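Local coordinates for trehalose-6-phosphate phosphatase related protein (Thermoplasma acidophilum, PDB 1U02), which removes the phosphate from trehalose 6-phosphate to give free trehalose, a magnesium-dependent step of trehalose biosynthesis, at residues A[87-92]-A[154-159]; A[63-68]-A[112-117]; A[18-23]-A[107-112]; A[101-106]-A[120-125]. All blocks are in the same frame, centred on the assembly; numbering follows the deposited sequence.

Contact 1. Residues A[87-92]-A[154-159]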
loop_
_atom_site.group_PDB
_atom_site.type_symbol
_atom_site.label_atom_id
_atom_site.label_comp_id
_atom_site.label_asym_id
_atom_site.label_seq_id
_atom_site.Cartn_x
_atom_site.Cartn_y
_atom_site.Cartn_z
ATOM N N GLY A 87 18.965 -4.910 -7.509
ATOM C CA GLY A 87 20.299 -4.720 -6.959
ATOM C C GLY A 87 20.451 -3.361 -6.294
ATOM O O GLY A 87 21.191 -3.208 -5.319
ATOM N N VAL A 88 19.739 -2.370 -6.819
ATOM C CA VAL A 88 19.798 -1.013 -6.290
ATOM C C VAL A 88 19.329 -0.927 -4.842
ATOM O O VAL A 88 20.034 -0.407 -3.980
ATOM C CB VAL A 88 18.949 -0.052 -7.148
ATOM C CG1 VAL A 88 18.995 1.350 -6.561
ATOM C CG2 VAL A 88 19.479 -0.042 -8.569
ATOM N N PHE A 89 18.137 -1.439 -4.569
ATOM C CA PHE A 89 17.628 -1.381 -3.214
ATOM C C PHE A 89 18.446 -2.199 -2.224
ATOM O O PHE A 89 18.464 -1.886 -1.033
ATOM C CB PHE A 89 16.152 -1.758 -3.212
ATOM C CG PHE A 89 15.289 -0.676 -3.774
ATOM C CD1 PHE A 89 15.092 0.502 -3.054
ATOM C CD2 PHE A 89 14.741 -0.782 -5.050
ATOM C CE1 PHE A 89 14.363 1.567 -3.601
ATOM C CE2 PHE A 89 14.011 0.276 -5.605
ATOM C CZ PHE A 89 13.824 1.452 -4.876
ATOM N N ASP A 90 19.137 -3.229 -2.708
ATOM C CA ASP A 90 19.994 -4.014 -1.821
ATOM C C ASP A 90 21.141 -3.104 -1.378
ATOM O O ASP A 90 21.491 -3.056 -0.197
ATOM C CB ASP A 90 20.581 -5.237 -2.534
ATOM C CG ASP A 90 19.561 -6.344 -2.739
ATOM O OD1 ASP A 90 18.677 -6.510 -1.868
ATOM O OD2 ASP A 90 19.657 -7.058 -3.762
ATOM N N ARG A 91 21.714 -2.378 -2.335
ATOM C CA ARG A 91 22.821 -1.470 -2.056
ATOM C C ARG A 91 22.378 -0.298 -1.181
ATOM O O ARG A 91 23.115 0.139 -0.295
ATOM C CB ARG A 91 23.427 -0.937 -3.362
ATOM C CG ARG A 91 24.039 -2.022 -4.249
ATOM C CD ARG A 91 25.098 -1.461 -5.213
ATOM N NE ARG A 91 24.544 -0.631 -6.284
ATOM C CZ ARG A 91 23.828 -1.094 -7.309
ATOM N NH1 ARG A 91 23.569 -2.393 -7.417
ATOM N NH2 ARG A 91 23.376 -0.257 -8.234
ATOM N N ILE A 92 21.175 0.212 -1.432
ATOM C CA ILE A 92 20.662 1.330 -0.646
ATOM C C ILE A 92 20.559 0.939 0.823
ATOM O O ILE A 92 20.956 1.701 1.705
ATOM C CB ILE A 92 19.279 1.789 -1.167
ATOM C CG1 ILE A 92 19.453 2.469 -2.532
ATOM C CG2 ILE A 92 18.624 2.746 -0.168
ATOM C CD1 ILE A 92 18.150 2.818 -3.224
ATOM N N LEU A 154 12.047 5.348 -0.239
ATOM C CA LEU A 154 12.750 5.348 -1.513
ATOM C C LEU A 154 12.092 4.229 -2.294
ATOM O O LEU A 154 11.960 3.111 -1.793
ATOM C CB LEU A 154 14.235 5.046 -1.324
ATOM C CG LEU A 154 14.997 6.146 -0.587
ATOM C CD1 LEU A 154 16.475 5.775 -0.493
ATOM C CD2 LEU A 154 14.818 7.465 -1.333
ATOM N N ARG A 155 11.676 4.520 -3.520
ATOM C CA ARG A 155 10.994 3.518 -4.314
ATOM C C ARG A 155 11.317 3.626 -5.800
ATOM O O ARG A 155 12.100 4.482 -6.216
ATOM C CB ARG A 155 9.486 3.653 -4.083
ATOM C CG ARG A 155 8.936 5.015 -4.465
ATOM C CD ARG A 155 7.494 5.230 -4.009
ATOM N NE ARG A 155 6.897 6.366 -4.711
ATOM C CZ ARG A 155 5.674 6.845 -4.493
ATOM N NH1 ARG A 155 4.891 6.294 -3.576
ATOM N NH2 ARG A 155 5.229 7.869 -5.213
ATOM N N VAL A 156 10.715 2.744 -6.593
ATOM C CA VAL A 156 10.926 2.740 -8.038
ATOM C C VAL A 156 10.287 3.990 -8.650
ATOM O O VAL A 156 9.125 4.297 -8.388
ATOM C CB VAL A 156 10.302 1.474 -8.688
ATOM C CG1 VAL A 156 10.375 1.576 -10.210
ATOM C CG2 VAL A 156 11.041 0.231 -8.214
ATOM N N PRO A 157 11.042 4.736 -9.470
ATOM C CA PRO A 157 10.475 5.941 -10.080
ATOM C C PRO A 157 9.196 5.671 -10.888
ATOM O O PRO A 157 9.085 4.656 -11.575
ATOM C CB PRO A 157 11.615 6.449 -10.968
ATOM C CG PRO A 157 12.851 5.994 -10.230
ATOM C CD PRO A 157 12.466 4.586 -9.817
ATOM N N GLY A 158 8.226 6.575 -10.775
ATOM C CA GLY A 158 6.994 6.452 -11.536
ATOM C C GLY A 158 5.872 5.558 -11.036
ATOM O O GLY A 158 4.838 5.475 -11.701
ATOM N N VAL A 159 6.034 4.896 -9.893
ATOM C CA VAL A 159 4.956 4.031 -9.408
ATOM C C VAL A 159 3.679 4.842 -9.198
ATOM O O VAL A 159 3.728 5.983 -8.745
ATOM C CB VAL A 159 5.349 3.313 -8.094
ATOM C CG1 VAL A 159 6.530 2.385 -8.358
ATOM C CG2 VAL A 159 5.700 4.326 -7.013
#
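Phe-89 points its ring from helix 86-96 at the backbone of 154-159, meeting the chain where strand 151-155 ends. CG is anti to the carbonyl carbon (chi1 -74°), and the ring's far atoms CE1, CZ and CE2 make the contact. CZ lies 3.4 Å from Arg-155 C, and this carbon is at the ring edge, near its plane. CE1 comes to 3.4 Å from Leu-154 O, which stands oblique to the ring. On the other side of CZ, CE2 meets Val-156 CG2 at 4.0 Å, the two side chains crossing at about a right angle. One turn further along the helix, Ile-92 places CG2 3.7 Å from Leu-154 CD1, a branch-to-branch touch in which the chains cross obliquely. An alanine in place of Phe-89 would probably leave a gap beside the Leu-154 to Val-156 backbone and take from Val-156 CG2 its contact with CE2. Arg-155 starts away from the helix, and its NE forms a salt bridge with Glu-144. Val-115 of the neighbouring strand also touches both Phe-89 and Ile-92. No hydrogen bond joins the segments: a helix packs on an antiparallel sheet, aromatic rim against main chain, the alpha/beta build of the smaller, cap-like part of this HAD-family phosphatase.

Contact 2. Residues A[63-68]-A[112-117]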
loop_
_atom_site.group_PDB
_atom_site.type_symbol
_atom_site.label_atom_id
_atom_site.label_comp_id
_atom_site.label_asym_id
_atom_site.label_seq_id
_atom_site.Cartn_x
_atom_site.Cartn_y
_atom_site.Cartn_z
ATOM N N ILE A 63 -1.554 -5.822 -5.932
ATOM C CA ILE A 63 -0.763 -4.850 -6.661
ATOM C C ILE A 63 0.069 -4.241 -5.533
ATOM O O ILE A 63 -0.470 -3.551 -4.670
ATOM C CB ILE A 63 -1.657 -3.763 -7.318
ATOM C CG1 ILE A 63 -2.519 -4.397 -8.415
ATOM C CG2 ILE A 63 -0.792 -2.661 -7.921
ATOM C CD1 ILE A 63 -3.553 -3.452 -9.014
ATOM N N CYS A 64 1.370 -4.526 -5.525
ATOM C CA CYS A 64 2.258 -4.032 -4.470
ATOM C C CYS A 64 3.207 -2.927 -4.916
ATOM O O CYS A 64 3.333 -2.653 -6.108
ATOM C CB CYS A 64 3.065 -5.200 -3.899
ATOM S SG CYS A 64 2.015 -6.513 -3.213
ATOM N N TYR A 65 3.871 -2.299 -3.945
ATOM C CA TYR A 65 4.809 -1.207 -4.222
ATOM C C TYR A 65 4.138 -0.132 -5.080
ATOM O O TYR A 65 4.766 0.445 -5.973
ATOM C CB TYR A 65 6.046 -1.728 -4.966
ATOM C CG TYR A 65 6.890 -2.746 -4.229
ATOM C CD1 TYR A 65 7.569 -2.406 -3.059
ATOM C CD2 TYR A 65 7.059 -4.033 -4.736
ATOM C CE1 TYR A 65 8.400 -3.319 -2.412
ATOM C CE2 TYR A 65 7.891 -4.959 -4.098
ATOM C CZ TYR A 65 8.560 -4.592 -2.940
ATOM O OH TYR A 65 9.410 -5.484 -2.337
ATOM N N HIS A 66 2.862 0.127 -4.813
ATOM C CA HIS A 66 2.112 1.131 -5.563
ATOM C C HIS A 66 2.075 0.819 -7.061
ATOM O O HIS A 66 1.853 1.712 -7.884
ATOM C CB HIS A 66 2.715 2.525 -5.334
ATOM C CG HIS A 66 2.478 3.067 -3.957
ATOM N ND1 HIS A 66 1.282 3.632 -3.576
ATOM C CD2 HIS A 66 3.278 3.104 -2.864
ATOM C CE1 HIS A 66 1.353 3.996 -2.306
ATOM N NE2 HIS A 66 2.554 3.685 -1.851
ATOM N N GLY A 67 2.295 -0.449 -7.404
ATOM C CA GLY A 67 2.260 -0.855 -8.800
ATOM C C GLY A 67 3.538 -1.410 -9.411
ATOM O O GLY A 67 3.495 -1.946 -10.516
ATOM N N ALA A 68 4.668 -1.312 -8.713
ATOM C CA ALA A 68 5.930 -1.812 -9.262
ATOM C C ALA A 68 5.957 -3.329 -9.438
ATOM O O ALA A 68 6.654 -3.848 -10.309
ATOM C CB ALA A 68 7.098 -1.374 -8.380
ATOM N N ASN A 112 12.418 -5.645 -1.150
ATOM C CA ASN A 112 13.121 -5.841 -2.414
ATOM C C ASN A 112 13.086 -4.640 -3.357
ATOM O O ASN A 112 14.055 -4.392 -4.079
ATOM C CB ASN A 112 12.587 -7.076 -3.142
ATOM C CG ASN A 112 12.854 -8.355 -2.381
ATOM O OD1 ASN A 112 13.889 -8.490 -1.732
ATOM N ND2 ASN A 112 11.932 -9.306 -2.468
ATOM N N LEU A 113 11.985 -3.896 -3.361
ATOM C CA LEU A 113 11.886 -2.739 -4.250
ATOM C C LEU A 113 11.607 -1.423 -3.536
ATOM O O LEU A 113 11.036 -0.497 -4.117
ATOM C CB LEU A 113 10.823 -2.983 -5.327
ATOM C CG LEU A 113 11.205 -4.096 -6.318
ATOM C CD1 LEU A 113 10.045 -4.395 -7.265
ATOM C CD2 LEU A 113 12.450 -3.670 -7.098
ATOM N N ALA A 114 12.022 -1.332 -2.281
ATOM C CA ALA A 114 11.823 -0.101 -1.525
ATOM C C ALA A 114 12.476 -0.191 -0.161
ATOM O O ALA A 114 12.648 -1.280 0.385
ATOM C CB ALA A 114 10.322 0.187 -1.355
ATOM N N VAL A 115 12.862 0.964 0.365
ATOM C CA VAL A 115 13.440 1.054 1.698
ATOM C C VAL A 115 12.661 2.181 2.343
ATOM O O VAL A 115 12.675 3.320 1.870
ATOM C CB VAL A 115 14.940 1.402 1.686
ATOM C CG1 VAL A 115 15.447 1.506 3.124
ATOM C CG2 VAL A 115 15.717 0.325 0.935
ATOM N N LEU A 116 11.960 1.848 3.417
ATOM C CA LEU A 116 11.134 2.810 4.118
ATOM C C LEU A 116 11.800 3.266 5.413
ATOM O O LEU A 116 12.195 2.445 6.243
ATOM C CB LEU A 116 9.765 2.173 4.393
ATOM C CG LEU A 116 8.634 2.982 5.035
ATOM C CD1 LEU A 116 7.291 2.338 4.698
ATOM C CD2 LEU A 116 8.839 3.040 6.535
ATOM N N TYR A 117 11.944 4.578 5.563
ATOM C CA TYR A 117 12.547 5.150 6.757
ATOM C C TYR A 117 11.405 5.706 7.605
ATOM O O TYR A 117 10.667 6.590 7.157
ATOM C CB TYR A 117 13.528 6.264 6.368
ATOM C CG TYR A 117 14.645 5.784 5.463
ATOM C CD1 TYR A 117 15.857 5.332 5.989
ATOM C CD2 TYR A 117 14.466 5.726 4.086
ATOM C CE1 TYR A 117 16.864 4.829 5.159
ATOM C CE2 TYR A 117 15.459 5.228 3.246
ATOM C CZ TYR A 117 16.653 4.780 3.784
ATOM O OH TYR A 117 17.624 4.286 2.944
HETATM O O HOH W 1 9.463 -7.994 -3.210
#
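Tyr-65 lays one face of its ring over Leu-113, whose CB sits 3.6 Å from the ring centroid and only 9° off the ring normal, a CH-pi contact over the centre. The leucine crosses the tyrosine at about a right angle. Its CG is anti to the carbonyl carbon (chi1 -67°), and from there the CD1 branch comes to 3.9 Å from Tyr-65 CE2. Ala-114 CB lies 4.1 Å from Tyr-65 CE1. Ala-68 adds a looser methyl contact to Leu-113 CD1. At the end of the ring, Leu-113 N gives a weak hydrogen bond of 3.2 Å to Tyr-65 OH, bent to 148° at the hydrogen. A water lying in the ring plane is hydrogen-bonded to the same hydroxyl at 2.7 Å and accepts a bond from Asn-112 ND2 at 2.9 Å. Pro-49 and Glu-50 of helix 49-55 also touch the tyrosine, while Leu-86 of helix 86-96 touches Leu-113. The contact thus joins the loop after strand 61-64 of the large mixed sheet to the start of strand 114-118, the HAD core to its cap-like part. Its chemistry is mixed: apolar contact over the ring face probably dominates the packing, and the weak bond and water bridge give the hydroxyl polar partners in a largely buried setting.

Contact 3. Residues A[18-23]-A[107-112]. With NA (sodium ion), chain C.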
loop_
_atom_site.group_PDB
_atom_site.type_symbol
_atom_site.label_atom_id
_atom_site.label_comp_id
_atom_site.label_asym_id
_atom_site.label_seq_id
_atom_site.Cartn_x
_atom_site.Cartn_y
_atom_site.Cartn_z
ATOM N N ASN A 18 3.932 0.775 14.936
ATOM C CA ASN A 18 4.806 -0.338 14.553
ATOM C C ASN A 18 4.197 -1.064 13.339
ATOM O O ASN A 18 3.558 -2.108 13.481
ATOM C CB ASN A 18 4.961 -1.321 15.722
ATOM C CG ASN A 18 5.584 -0.678 16.960
ATOM O OD1 ASN A 18 6.007 0.480 16.932
ATOM N ND2 ASN A 18 5.642 -1.435 18.055
ATOM N N PRO A 19 4.408 -0.523 12.127
ATOM C CA PRO A 19 3.867 -1.119 10.898
ATOM C C PRO A 19 4.204 -2.580 10.619
ATOM O O PRO A 19 3.499 -3.247 9.862
ATOM C CB PRO A 19 4.367 -0.174 9.797
ATOM C CG PRO A 19 5.618 0.425 10.384
ATOM C CD PRO A 19 5.220 0.668 11.824
ATOM N N GLU A 20 5.263 -3.090 11.230
ATOM C CA GLU A 20 5.627 -4.483 10.996
ATOM C C GLU A 20 4.652 -5.452 11.673
ATOM O O GLU A 20 4.631 -6.640 11.361
ATOM C CB GLU A 20 7.045 -4.757 11.510
ATOM C CG GLU A 20 7.187 -4.695 13.033
ATOM C CD GLU A 20 7.364 -3.282 13.574
ATOM O OE1 GLU A 20 7.212 -2.301 12.808
ATOM O OE2 GLU A 20 7.658 -3.155 14.781
ATOM N N GLU A 21 3.849 -4.936 12.597
ATOM C CA GLU A 21 2.898 -5.759 13.346
ATOM C C GLU A 21 1.501 -5.852 12.724
ATOM O O GLU A 21 0.634 -6.538 13.255
ATOM C CB GLU A 21 2.748 -5.199 14.768
ATOM C CG GLU A 21 4.047 -5.094 15.568
ATOM C CD GLU A 21 3.825 -4.507 16.954
ATOM O OE1 GLU A 21 2.649 -4.351 17.347
ATOM O OE2 GLU A 21 4.814 -4.206 17.658
ATOM N N SER A 22 1.289 -5.181 11.600
ATOM C CA SER A 22 -0.032 -5.146 10.971
ATOM C C SER A 22 -0.591 -6.410 10.317
ATOM O O SER A 22 -1.072 -6.371 9.178
ATOM C CB SER A 22 -0.083 -3.990 9.972
ATOM O OG SER A 22 0.158 -2.762 10.638
ATOM N N TYR A 23 -0.538 -7.524 11.038
ATOM C CA TYR A 23 -1.086 -8.779 10.537
ATOM C C TYR A 23 -2.604 -8.715 10.655
ATOM O O TYR A 23 -3.130 -8.106 11.582
ATOM C CB TYR A 23 -0.553 -9.947 11.357
ATOM C CG TYR A 23 0.866 -10.298 11.009
ATOM C CD1 TYR A 23 1.156 -11.461 10.306
ATOM C CD2 TYR A 23 1.921 -9.458 11.366
ATOM C CE1 TYR A 23 2.465 -11.788 9.967
ATOM C CE2 TYR A 23 3.234 -9.774 11.030
ATOM C CZ TYR A 23 3.494 -10.942 10.333
ATOM O OH TYR A 23 4.790 -11.282 10.017
ATOM N N ARG A 107 13.821 3.955 12.261
ATOM C CA ARG A 107 13.605 2.547 11.939
ATOM C C ARG A 107 13.676 2.422 10.420
ATOM O O ARG A 107 13.148 3.268 9.693
ATOM C CB ARG A 107 12.240 2.082 12.455
ATOM C CG ARG A 107 12.201 1.887 13.971
ATOM C CD ARG A 107 10.795 1.571 14.464
ATOM N NE ARG A 107 9.886 2.696 14.269
ATOM C CZ ARG A 107 8.596 2.680 14.597
ATOM N NH1 ARG A 107 8.061 1.587 15.135
ATOM N NH2 ARG A 107 7.846 3.758 14.396
ATOM N N ILE A 108 14.342 1.379 9.942
ATOM C CA ILE A 108 14.489 1.174 8.508
ATOM C C ILE A 108 13.888 -0.174 8.125
ATOM O O ILE A 108 14.295 -1.215 8.632
ATOM C CB ILE A 108 15.986 1.238 8.102
ATOM C CG1 ILE A 108 16.547 2.626 8.428
ATOM C CG2 ILE A 108 16.150 0.975 6.609
ATOM C CD1 ILE A 108 18.054 2.760 8.235
ATOM N N TYR A 109 12.900 -0.139 7.242
ATOM C CA TYR A 109 12.231 -1.351 6.794
ATOM C C TYR A 109 12.681 -1.664 5.378
ATOM O O TYR A 109 12.366 -0.939 4.435
ATOM C CB TYR A 109 10.720 -1.152 6.847
ATOM C CG TYR A 109 10.217 -0.886 8.247
ATOM C CD1 TYR A 109 9.798 -1.930 9.067
ATOM C CD2 TYR A 109 10.162 0.410 8.750
ATOM C CE1 TYR A 109 9.328 -1.688 10.362
ATOM C CE2 TYR A 109 9.693 0.665 10.042
ATOM C CZ TYR A 109 9.277 -0.387 10.840
ATOM O OH TYR A 109 8.808 -0.136 12.117
ATOM N N ARG A 110 13.430 -2.752 5.248
ATOM C CA ARG A 110 13.959 -3.182 3.968
ATOM C C ARG A 110 12.983 -4.039 3.178
ATOM O O ARG A 110 12.339 -4.926 3.730
ATOM C CB ARG A 110 15.254 -3.968 4.187
ATOM C CG ARG A 110 15.856 -4.540 2.921
ATOM C CD ARG A 110 17.058 -5.405 3.251
ATOM N NE ARG A 110 17.785 -5.819 2.057
ATOM C CZ ARG A 110 18.942 -6.475 2.079
ATOM N NH1 ARG A 110 19.504 -6.794 3.240
ATOM N NH2 ARG A 110 19.537 -6.811 0.940
ATOM N N LYS A 111 12.882 -3.760 1.881
ATOM C CA LYS A 111 12.018 -4.521 0.984
ATOM C C LYS A 111 12.774 -4.658 -0.336
ATOM O O LYS A 111 13.678 -3.873 -0.613
ATOM C CB LYS A 111 10.688 -3.793 0.785
ATOM C CG LYS A 111 9.978 -3.574 2.111
ATOM C CD LYS A 111 8.760 -2.705 2.021
ATOM C CE LYS A 111 8.282 -2.382 3.433
ATOM N NZ LYS A 111 6.932 -1.787 3.465
ATOM N N ASN A 112 12.418 -5.645 -1.150
ATOM C CA ASN A 112 13.121 -5.841 -2.414
ATOM C C ASN A 112 13.086 -4.640 -3.357
ATOM O O ASN A 112 14.055 -4.392 -4.079
ATOM C CB ASN A 112 12.587 -7.076 -3.142
ATOM C CG ASN A 112 12.854 -8.355 -2.381
ATOM O OD1 ASN A 112 13.889 -8.490 -1.732
ATOM N ND2 ASN A 112 11.932 -9.306 -2.468
HETATM NA NA NA C . -0.851 -0.509 9.479
HETATM O O HOH W 2 8.933 -1.008 15.689
HETATM O O HOH W 3 0.639 1.395 10.228
#
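Glu-20 leaves its backbone with CB already 4.0 Å from Tyr-109 CE1. CG is set between the backbone N and the carbonyl carbon, and a bend at chi2 (-83°) directs CD toward the tyrosine. At the tip, OE1 accepts a 2.8 Å hydrogen bond from Tyr-109 OH, which meets it from above the carboxylate plane; carboxylate and ring planes are 35° apart. OE2 accepts from a water at 2.7 Å, and that water accepts from Arg-107 NH1, bridging the two charged groups. Arg-107 NH1 also donates to Asn-18 OD1 at 2.9 Å, from above the amide plane and bent to 131° at the hydrogen, while its NH2 bonds to Met-17 O. Pro-19 CG packs 3.8 Å from Tyr-109 CZ. A phenylalanine in place of Tyr-109 would probably leave Glu-20 OE1 without its hydroxyl donor and take from Pro-19 its contact with that oxygen. Two residues on from Glu-20, Ser-22 OG binds a sodium ion at 2.7 Å, together with Asp-9, Pro-14 O and a water. This sodium-binding loop of the HAD core, between strand 3-7 and helix 26-38, thus meets the cap-like sheet at edge strand 107-111, which pairs with 114-118 through Leu-116 and His-118.

Contact 4. Residues A[101-106]-A[120-125]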
loop_
_atom_site.group_PDB
_atom_site.type_symbol
_atom_site.label_atom_id
_atom_site.label_comp_id
_atom_site.label_asym_id
_atom_site.label_seq_id
_atom_site.Cartn_x
_atom_site.Cartn_y
_atom_site.Cartn_z
ATOM N N SER A 101 21.789 4.029 14.065
ATOM C CA SER A 101 22.602 4.422 15.213
ATOM C C SER A 101 22.925 5.919 15.137
ATOM O O SER A 101 23.071 6.582 16.161
ATOM C CB SER A 101 23.892 3.588 15.288
ATOM O OG SER A 101 24.699 3.751 14.136
ATOM N N ASP A 102 23.017 6.454 13.922
ATOM C CA ASP A 102 23.296 7.878 13.756
ATOM C C ASP A 102 22.094 8.704 14.219
ATOM O O ASP A 102 22.247 9.802 14.758
ATOM C CB ASP A 102 23.608 8.207 12.292
ATOM C CG ASP A 102 24.841 7.484 11.779
ATOM O OD1 ASP A 102 25.797 7.291 12.561
ATOM O OD2 ASP A 102 24.861 7.124 10.585
ATOM N N PHE A 103 20.898 8.159 14.014
ATOM C CA PHE A 103 19.658 8.832 14.399
ATOM C C PHE A 103 18.817 7.888 15.256
ATOM O O PHE A 103 17.826 7.324 14.779
ATOM C CB PHE A 103 18.869 9.211 13.143
ATOM C CG PHE A 103 19.659 10.012 12.147
ATOM C CD1 PHE A 103 19.965 11.350 12.393
ATOM C CD2 PHE A 103 20.109 9.425 10.966
ATOM C CE1 PHE A 103 20.709 12.099 11.471
ATOM C CE2 PHE A 103 20.855 10.160 10.037
ATOM C CZ PHE A 103 21.154 11.500 10.290
ATOM N N PRO A 104 19.190 7.718 16.538
ATOM C CA PRO A 104 18.472 6.835 17.465
ATOM C C PRO A 104 16.961 7.013 17.409
ATOM O O PRO A 104 16.446 8.114 17.606
ATOM C CB PRO A 104 19.054 7.219 18.826
ATOM C CG PRO A 104 20.472 7.576 18.477
ATOM C CD PRO A 104 20.264 8.440 17.245
ATOM N N GLY A 105 16.250 5.923 17.147
ATOM C CA GLY A 105 14.802 6.004 17.056
ATOM C C GLY A 105 14.363 5.728 15.632
ATOM O O GLY A 105 13.270 5.210 15.394
ATOM N N LEU A 106 15.220 6.086 14.682
ATOM C CA LEU A 106 14.945 5.845 13.274
ATOM C C LEU A 106 14.808 4.341 13.060
ATOM O O LEU A 106 15.576 3.550 13.616
ATOM C CB LEU A 106 16.096 6.360 12.402
ATOM C CG LEU A 106 16.046 5.963 10.919
ATOM C CD1 LEU A 106 14.855 6.634 10.255
ATOM C CD2 LEU A 106 17.343 6.359 10.221
ATOM N N GLY A 120 8.999 8.057 13.125
ATOM C CA GLY A 120 8.107 8.144 14.268
ATOM C C GLY A 120 8.718 8.206 15.659
ATOM O O GLY A 120 8.285 9.002 16.491
ATOM N N LEU A 121 9.723 7.383 15.924
ATOM C CA LEU A 121 10.339 7.354 17.251
ATOM C C LEU A 121 11.562 8.242 17.358
ATOM O O LEU A 121 12.175 8.349 18.417
ATOM C CB LEU A 121 10.736 5.921 17.600
ATOM C CG LEU A 121 9.633 4.863 17.509
ATOM C CD1 LEU A 121 10.237 3.488 17.770
ATOM C CD2 LEU A 121 8.535 5.174 18.509
HETATM N N MSE A 122 11.900 8.885 16.252
HETATM C CA MSE A 122 13.073 9.740 16.168
HETATM C C MSE A 122 12.896 11.140 16.762
HETATM O O MSE A 122 11.792 11.693 16.768
HETATM C CB MSE A 122 13.456 9.866 14.701
HETATM C CG MSE A 122 14.901 10.104 14.432
HETATM SE SE MSE A 122 15.057 10.490 12.558
HETATM C CE MSE A 122 15.937 12.208 12.714
ATOM N N GLY A 123 13.997 11.706 17.249
ATOM C CA GLY A 123 13.963 13.048 17.808
ATOM C C GLY A 123 13.728 14.054 16.694
ATOM O O GLY A 123 14.146 13.839 15.557
ATOM N N ALA A 124 13.068 15.159 17.020
ATOM C CA ALA A 124 12.747 16.190 16.038
ATOM C C ALA A 124 13.926 16.906 15.377
ATOM O O ALA A 124 13.952 17.071 14.161
ATOM C CB ALA A 124 11.816 17.219 16.669
ATOM N N ASP A 125 14.899 17.323 16.181
ATOM C CA ASP A 125 16.061 18.071 15.694
ATOM C C ASP A 125 16.833 17.590 14.463
ATOM O O ASP A 125 17.209 18.403 13.618
ATOM C CB ASP A 125 17.055 18.278 16.842
ATOM C CG ASP A 125 16.515 19.189 17.928
ATOM O OD1 ASP A 125 15.386 19.702 17.780
ATOM O OD2 ASP A 125 17.226 19.394 18.935
HETATM O O HOH W 4 17.109 10.445 17.746
HETATM O O HOH W 5 10.991 5.521 14.076
#
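Met-122, a selenomethionine here, lies side by side with Phe-103, the two chains pointing the same way. Its selenium is 4.1 Å from Phe-103 CB, and the methyl CE beyond it stands 4.1 Å from Phe-103 CD1, oblique to the ring. CG is anti to the backbone N (chi1 -152°), which places it beside the backbone of 103-106, 4.0 Å from Leu-106 N. Leu-106 CB is a slightly more distant neighbour of the selenium. Around this apolar centre the backbones come close, with Gly-105 and Met-122 nearest in register. Gly-105 O lies 3.4 Å from Leu-121 CB, and a side chain on Gly-105 would run into Leu-121 O and the alpha carbon of Met-122.

The next shell is polar. A water donates to Gly-105 O at 2.7 Å and accepts from Leu-121 N at 2.9 Å, bridging two main chains that share no direct hydrogen bond. Within 101-106, Leu-106 N bonds to Phe-103 O at 2.9 Å, closing the turn that follows helix 99-102. Further out, Leu-130 of helix 127-141 touches both Phe-103 and Met-122, and Lys-127 of the same helix touches Met-122. The contact therefore brings the connection from helix 99-102 to strand 107-111 against the loop from strand 114-118 to helix 127-141, away from the magnesium and sodium sites. Its chemistry implies apolar cohesion round the Met-122 side chain, here with selenium in place of sulfur, with water joining the backbones and a glycine allowing their close approach.

How the contacts relate
Contacts 1, 2 and 3 all reach the antiparallel sheet of strands 107-111, 114-118, 151-155 and 144-147. The centres of contacts 1 and 2 are 8 Å apart, and Leu-154 N and Val-115 O probably hydrogen-bond between them. Contacts 2 and 3, 12 Å apart between centres, share Asn-112. The centre of contact 4 is 23 Å from those of contacts 1 and 2 and 16 Å from that of contact 3; Leu-121 packs on Arg-107 and Leu-106 on Tyr-117. Along the chain contact 4 is nested inside contact 1, while every other pair interleaves. Contacts 2 and 3 join the magnesium-bearing core to the cap-like part, within which contacts 1 and 4 lie.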